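Local atomic coordinates of hypothetical protein (Legionella pneumophila subsp. pneumophila, PDB entry 4G2A), a protein that is of unknown function but may bind nutrients, and joins a mainly beta DUF4424 region to a helical YARHG domain. Residues A[66-80]-A[84-96]. Residues are numbered along the deposited sequence; the frame is centred on the assembly and turned at random.
With SO4 (sulfate ion), chain K.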
loop_
_atom_site.group_PDB
_atom_site.type_symbol
_atom_site.label_atom_id
_atom_site.label_comp_id
_atom_site.label_asym_id
_atom_site.label_seq_id
_atom_site.Cartn_x
_atom_site.Cartn_y
_atom_site.Cartn_z
ATOM N N PHE A 66 -9.489 12.622 11.890
ATOM C CA PHE A 66 -8.773 11.735 10.971
ATOM C C PHE A 66 -7.281 11.849 11.314
ATOM O O PHE A 66 -6.690 12.854 10.951
ATOM C CB PHE A 66 -9.038 12.051 9.481
ATOM C CG PHE A 66 -8.072 11.362 8.523
ATOM C CD1 PHE A 66 -8.268 10.040 8.136
ATOM C CD2 PHE A 66 -6.981 12.044 7.996
ATOM C CE1 PHE A 66 -7.402 9.422 7.224
ATOM C CE2 PHE A 66 -6.108 11.416 7.095
ATOM C CZ PHE A 66 -6.334 10.113 6.710
ATOM N N PRO A 67 -6.670 10.862 12.031
ATOM C CA PRO A 67 -5.238 10.962 12.361
ATOM C C PRO A 67 -4.355 10.599 11.185
ATOM O O PRO A 67 -4.743 9.799 10.338
ATOM C CB PRO A 67 -5.055 9.961 13.503
ATOM C CG PRO A 67 -6.362 9.286 13.685
ATOM C CD PRO A 67 -7.232 9.595 12.524
ATOM N N PHE A 68 -3.154 11.155 11.134
ATOM C CA PHE A 68 -2.271 10.857 10.003
ATOM C C PHE A 68 -0.779 10.954 10.375
ATOM O O PHE A 68 -0.407 11.728 11.265
ATOM C CB PHE A 68 -2.585 11.814 8.819
ATOM C CG PHE A 68 -2.621 13.279 9.180
ATOM C CD1 PHE A 68 -1.442 14.016 9.305
ATOM C CD2 PHE A 68 -3.824 13.933 9.370
ATOM C CE1 PHE A 68 -1.476 15.374 9.630
ATOM C CE2 PHE A 68 -3.857 15.296 9.692
ATOM C CZ PHE A 68 -2.686 16.004 9.833
ATOM N N PRO A 69 0.098 10.207 9.663
ATOM C CA PRO A 69 1.551 10.391 9.884
ATOM C C PRO A 69 2.030 11.676 9.200
ATOM O O PRO A 69 1.373 12.197 8.300
ATOM C CB PRO A 69 2.167 9.134 9.240
ATOM C CG PRO A 69 1.182 8.698 8.195
ATOM C CD PRO A 69 -0.171 9.244 8.568
ATOM N N ILE A 70 3.167 12.203 9.631
ATOM C CA ILE A 70 3.720 13.428 9.038
ATOM C C ILE A 70 5.165 13.223 8.624
ATOM O O ILE A 70 5.798 12.241 9.041
ATOM C CB ILE A 70 3.617 14.641 9.988
ATOM C CG1 ILE A 70 4.442 14.437 11.281
ATOM C CG2 ILE A 70 2.176 15.065 10.236
ATOM C CD1 ILE A 70 5.041 15.751 11.868
ATOM N N ASN A 71 5.712 14.182 7.854
ATOM C CA ASN A 71 7.131 14.163 7.530
ATOM C C ASN A 71 7.852 14.769 8.734
ATOM O O ASN A 71 7.719 15.959 9.003
ATOM C CB ASN A 71 7.433 14.910 6.216
ATOM C CG ASN A 71 8.871 14.818 5.767
ATOM O OD1 ASN A 71 9.801 14.516 6.545
ATOM N ND2 ASN A 71 9.092 15.135 4.501
ATOM N N ASP A 72 8.520 13.928 9.526
ATOM C CA ASP A 72 9.191 14.421 10.730
ATOM C C ASP A 72 10.701 14.665 10.494
ATOM O O ASP A 72 11.414 15.012 11.429
ATOM C CB ASP A 72 8.961 13.464 11.917
ATOM C CG ASP A 72 9.416 12.035 11.703
ATOM O OD1 ASP A 72 10.197 11.791 10.749
ATOM O OD2 ASP A 72 8.978 11.151 12.478
ATOM N N GLY A 73 11.139 14.515 9.245
ATOM C CA GLY A 73 12.515 14.710 8.815
ATOM C C GLY A 73 13.498 13.609 9.146
ATOM O O GLY A 73 14.690 13.786 8.922
ATOM N N ASN A 74 13.023 12.463 9.653
ATOM C CA ASN A 74 13.868 11.324 10.056
ATOM C C ASN A 74 13.996 10.259 8.988
ATOM O O ASN A 74 14.916 9.430 9.027
ATOM C CB ASN A 74 13.284 10.661 11.314
ATOM C CG ASN A 74 13.740 11.289 12.601
ATOM O OD1 ASN A 74 12.933 11.808 13.372
ATOM N ND2 ASN A 74 15.046 11.228 12.878
ATOM N N SER A 75 13.039 10.238 8.075
ATOM C CA SER A 75 12.973 9.199 7.075
ATOM C C SER A 75 12.911 9.746 5.661
ATOM O O SER A 75 12.605 10.920 5.415
ATOM C CB SER A 75 11.737 8.329 7.337
ATOM O OG SER A 75 11.800 7.066 6.684
ATOM N N GLU A 76 13.180 8.837 4.738
ATOM C CA GLU A 76 13.036 8.999 3.317
ATOM C C GLU A 76 11.549 8.999 3.069
ATOM O O GLU A 76 10.813 8.260 3.732
ATOM C CB GLU A 76 13.737 7.844 2.608
ATOM C CG GLU A 76 13.791 8.000 1.108
ATOM C CD GLU A 76 14.427 6.850 0.356
ATOM O OE1 GLU A 76 14.977 5.932 1.007
ATOM O OE2 GLU A 76 14.392 6.880 -0.894
ATOM N N ILE A 77 11.092 9.852 2.188
ATOM C CA ILE A 77 9.671 9.932 1.896
ATOM C C ILE A 77 9.425 9.335 0.511
ATOM O O ILE A 77 10.235 9.545 -0.402
ATOM C CB ILE A 77 9.142 11.400 2.019
ATOM C CG1 ILE A 77 9.301 11.979 3.445
ATOM C CG2 ILE A 77 7.706 11.576 1.512
ATOM C CD1 ILE A 77 8.712 11.198 4.693
ATOM N N ALA A 78 8.320 8.566 0.392
ATOM C CA ALA A 78 7.741 8.045 -0.844
ATOM C C ALA A 78 6.636 9.045 -1.260
ATOM O O ALA A 78 5.576 9.143 -0.633
ATOM C CB ALA A 78 7.191 6.630 -0.638
ATOM N N LEU A 79 6.937 9.842 -2.266
ATOM C CA LEU A 79 6.064 10.910 -2.758
ATOM C C LEU A 79 5.206 10.522 -3.944
ATOM O O LEU A 79 5.743 9.953 -4.897
ATOM C CB LEU A 79 6.946 12.079 -3.204
ATOM C CG LEU A 79 7.253 13.193 -2.220
ATOM C CD1 LEU A 79 8.138 14.225 -2.902
ATOM C CD2 LEU A 79 5.976 13.898 -1.763
ATOM N N PRO A 80 3.905 10.890 -3.971
ATOM C CA PRO A 80 3.092 10.638 -5.182
ATOM C C PRO A 80 3.511 11.571 -6.309
ATOM O O PRO A 80 4.068 12.641 -6.025
ATOM C CB PRO A 80 1.658 10.965 -4.737
ATOM C CG PRO A 80 1.722 11.155 -3.278
ATOM C CD PRO A 80 3.109 11.580 -2.941
ATOM N N GLN A 84 4.621 17.592 -3.454
ATOM C CA GLN A 84 5.825 18.044 -2.771
ATOM C C GLN A 84 5.628 17.810 -1.296
ATOM O O GLN A 84 4.488 17.737 -0.832
ATOM C CB GLN A 84 6.111 19.527 -3.086
ATOM C CG GLN A 84 6.475 19.754 -4.559
ATOM C CD GLN A 84 6.673 21.200 -4.957
ATOM O OE1 GLN A 84 5.889 22.098 -4.614
ATOM N NE2 GLN A 84 7.688 21.434 -5.776
ATOM N N THR A 85 6.730 17.632 -0.566
ATOM C CA THR A 85 6.737 17.374 0.881
ATOM C C THR A 85 7.837 18.182 1.524
ATOM O O THR A 85 8.693 18.725 0.827
ATOM C CB THR A 85 6.907 15.851 1.180
ATOM O OG1 THR A 85 6.581 15.585 2.546
ATOM C CG2 THR A 85 8.313 15.315 0.875
ATOM N N ASN A 86 7.797 18.261 2.854
ATOM C CA ASN A 86 8.782 18.860 3.757
ATOM C C ASN A 86 8.396 18.541 5.197
ATOM O O ASN A 86 7.292 18.047 5.437
ATOM C CB ASN A 86 8.945 20.358 3.536
ATOM C CG ASN A 86 10.068 20.722 2.599
ATOM O OD1 ASN A 86 9.878 21.483 1.648
ATOM N ND2 ASN A 86 11.259 20.202 2.848
ATOM N N VAL A 87 9.316 18.778 6.138
ATOM C CA VAL A 87 9.124 18.528 7.562
ATOM C C VAL A 87 7.827 19.234 8.054
ATOM O O VAL A 87 7.584 20.398 7.732
ATOM C CB VAL A 87 10.369 18.953 8.406
ATOM C CG1 VAL A 87 10.144 18.737 9.903
ATOM C CG2 VAL A 87 11.623 18.218 7.944
ATOM N N GLY A 88 7.021 18.488 8.801
ATOM C CA GLY A 88 5.792 18.977 9.396
ATOM C C GLY A 88 4.548 18.773 8.569
ATOM O O GLY A 88 3.446 18.992 9.071
ATOM N N GLN A 89 4.708 18.389 7.303
ATOM C CA GLN A 89 3.577 18.153 6.408
ATOM C C GLN A 89 3.029 16.738 6.514
ATOM O O GLN A 89 3.790 15.772 6.739
ATOM C CB GLN A 89 3.963 18.434 4.962
ATOM C CG GLN A 89 3.592 19.839 4.554
ATOM C CD GLN A 89 4.572 20.300 3.554
ATOM O OE1 GLN A 89 5.585 20.912 3.894
ATOM N NE2 GLN A 89 4.338 19.930 2.312
ATOM N N ALA A 90 1.694 16.631 6.325
ATOM C CA ALA A 90 0.953 15.376 6.347
ATOM C C ALA A 90 1.385 14.482 5.197
ATOM O O ALA A 90 1.704 14.978 4.108
ATOM C CB ALA A 90 -0.533 15.658 6.241
ATOM N N LEU A 91 1.374 13.166 5.426
ATOM C CA LEU A 91 1.706 12.214 4.366
ATOM C C LEU A 91 0.382 11.718 3.738
ATOM O O LEU A 91 0.266 10.587 3.272
ATOM C CB LEU A 91 2.608 11.074 4.900
ATOM C CG LEU A 91 4.017 11.495 5.434
ATOM C CD1 LEU A 91 4.778 10.294 5.929
ATOM C CD2 LEU A 91 4.837 12.171 4.379
ATOM N N VAL A 92 -0.596 12.635 3.710
ATOM C CA VAL A 92 -1.962 12.556 3.200
ATOM C C VAL A 92 -2.134 13.788 2.307
ATOM O O VAL A 92 -1.696 14.875 2.659
ATOM C CB VAL A 92 -3.005 12.470 4.378
ATOM C CG1 VAL A 92 -4.419 12.822 3.925
ATOM C CG2 VAL A 92 -2.990 11.094 5.013
ATOM N N TYR A 93 -2.726 13.605 1.127
ATOM C CA TYR A 93 -2.856 14.678 0.161
ATOM C C TYR A 93 -4.284 14.874 -0.234
ATOM O O TYR A 93 -4.980 13.901 -0.523
ATOM C CB TYR A 93 -1.991 14.361 -1.088
ATOM C CG TYR A 93 -0.554 14.101 -0.723
ATOM C CD1 TYR A 93 0.315 15.152 -0.449
ATOM C CD2 TYR A 93 -0.084 12.805 -0.548
ATOM C CE1 TYR A 93 1.627 14.921 -0.047
ATOM C CE2 TYR A 93 1.219 12.563 -0.117
ATOM C CZ TYR A 93 2.075 13.626 0.116
ATOM O OH TYR A 93 3.362 13.414 0.529
ATOM N N ASP A 94 -4.702 16.144 -0.293
ATOM C CA ASP A 94 -6.017 16.606 -0.754
ATOM C C ASP A 94 -7.136 15.882 -0.019
ATOM O O ASP A 94 -8.046 15.321 -0.633
ATOM C CB ASP A 94 -6.157 16.457 -2.292
ATOM C CG ASP A 94 -5.010 17.096 -3.067
ATOM O OD1 ASP A 94 -4.792 18.324 -2.909
ATOM O OD2 ASP A 94 -4.311 16.365 -3.805
ATOM N N PHE A 95 -7.030 15.864 1.304
ATOM C CA PHE A 95 -8.029 15.283 2.180
ATOM C C PHE A 95 -9.311 16.074 2.073
ATOM O O PHE A 95 -9.317 17.293 2.265
ATOM C CB PHE A 95 -7.535 15.265 3.627
ATOM C CG PHE A 95 -8.544 14.685 4.588
ATOM C CD1 PHE A 95 -8.674 13.304 4.738
ATOM C CD2 PHE A 95 -9.364 15.518 5.349
ATOM C CE1 PHE A 95 -9.619 12.763 5.619
ATOM C CE2 PHE A 95 -10.291 14.977 6.248
ATOM C CZ PHE A 95 -10.413 13.602 6.376
ATOM N N LEU A 96 -10.388 15.370 1.733
ATOM C CA LEU A 96 -11.734 15.897 1.636
ATOM C C LEU A 96 -12.660 15.020 2.469
ATOM O O LEU A 96 -12.646 13.798 2.298
ATOM C CB LEU A 96 -12.223 15.939 0.171
ATOM C CG LEU A 96 -11.443 16.768 -0.843
ATOM C CD1 LEU A 96 -11.964 16.492 -2.235
ATOM C CD2 LEU A 96 -11.495 18.273 -0.516
HETATM S S SO4 K . 14.040 3.635 8.692
HETATM O O1 SO4 K . 13.727 4.246 7.395
HETATM O O2 SO4 K . 15.497 3.534 8.859
HETATM O O3 SO4 K . 13.491 4.483 9.760
HETATM O O4 SO4 K . 13.434 2.299 8.756
HETATM O O HOH W 1 3.893 10.779 0.831
#
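T85 and N71 meet within a long excursion of the beta-rich DUF4424 region, where two largely irregular segments, one running out of strand 60-68 and the other into strand 95-99, are joined around a type II turn (N86-Q89) and a single beta bridge (I70-A90) by three backbone hydrogen bonds, flanked by apolar side chains. The side-chain link is a nearly straight N-H...O bond, 3.2 Å from N71 ND2 to T85 OG1, with the hydroxyl in the plane of the amide. With chi1 at -175° the N71 amide is swung away from its own backbone N and over to T85, while OD1 accepts from G73 N in an Asx turn; both ends of the amide are bonded, which should hold its rotation. T85 CG2 also packs on I77 CG2 and L79 CD2. In the turn that follows, G88 N and Q89 O grip the main chain of N71, the G88 N to N71 O bond measuring 2.6 Å. V87 CG2 rests on G73 CA. The bridge to I70 places A90 CB 3.5 Å from F68 CE1. Next, L91 N donates to P69 O, and L91 CD2 reaches the branches of I77. V92 CG2 meets the F66 ring at its edge, whereas Y93 CE2 packs against P80 CG, and Y93 OH donates to a water that in turn donates to A78 O. Beyond the corner at D94, F95 forms an offset stack with F66, planes at 20°, F95 CE1 lying 3.6 Å from F66 CG.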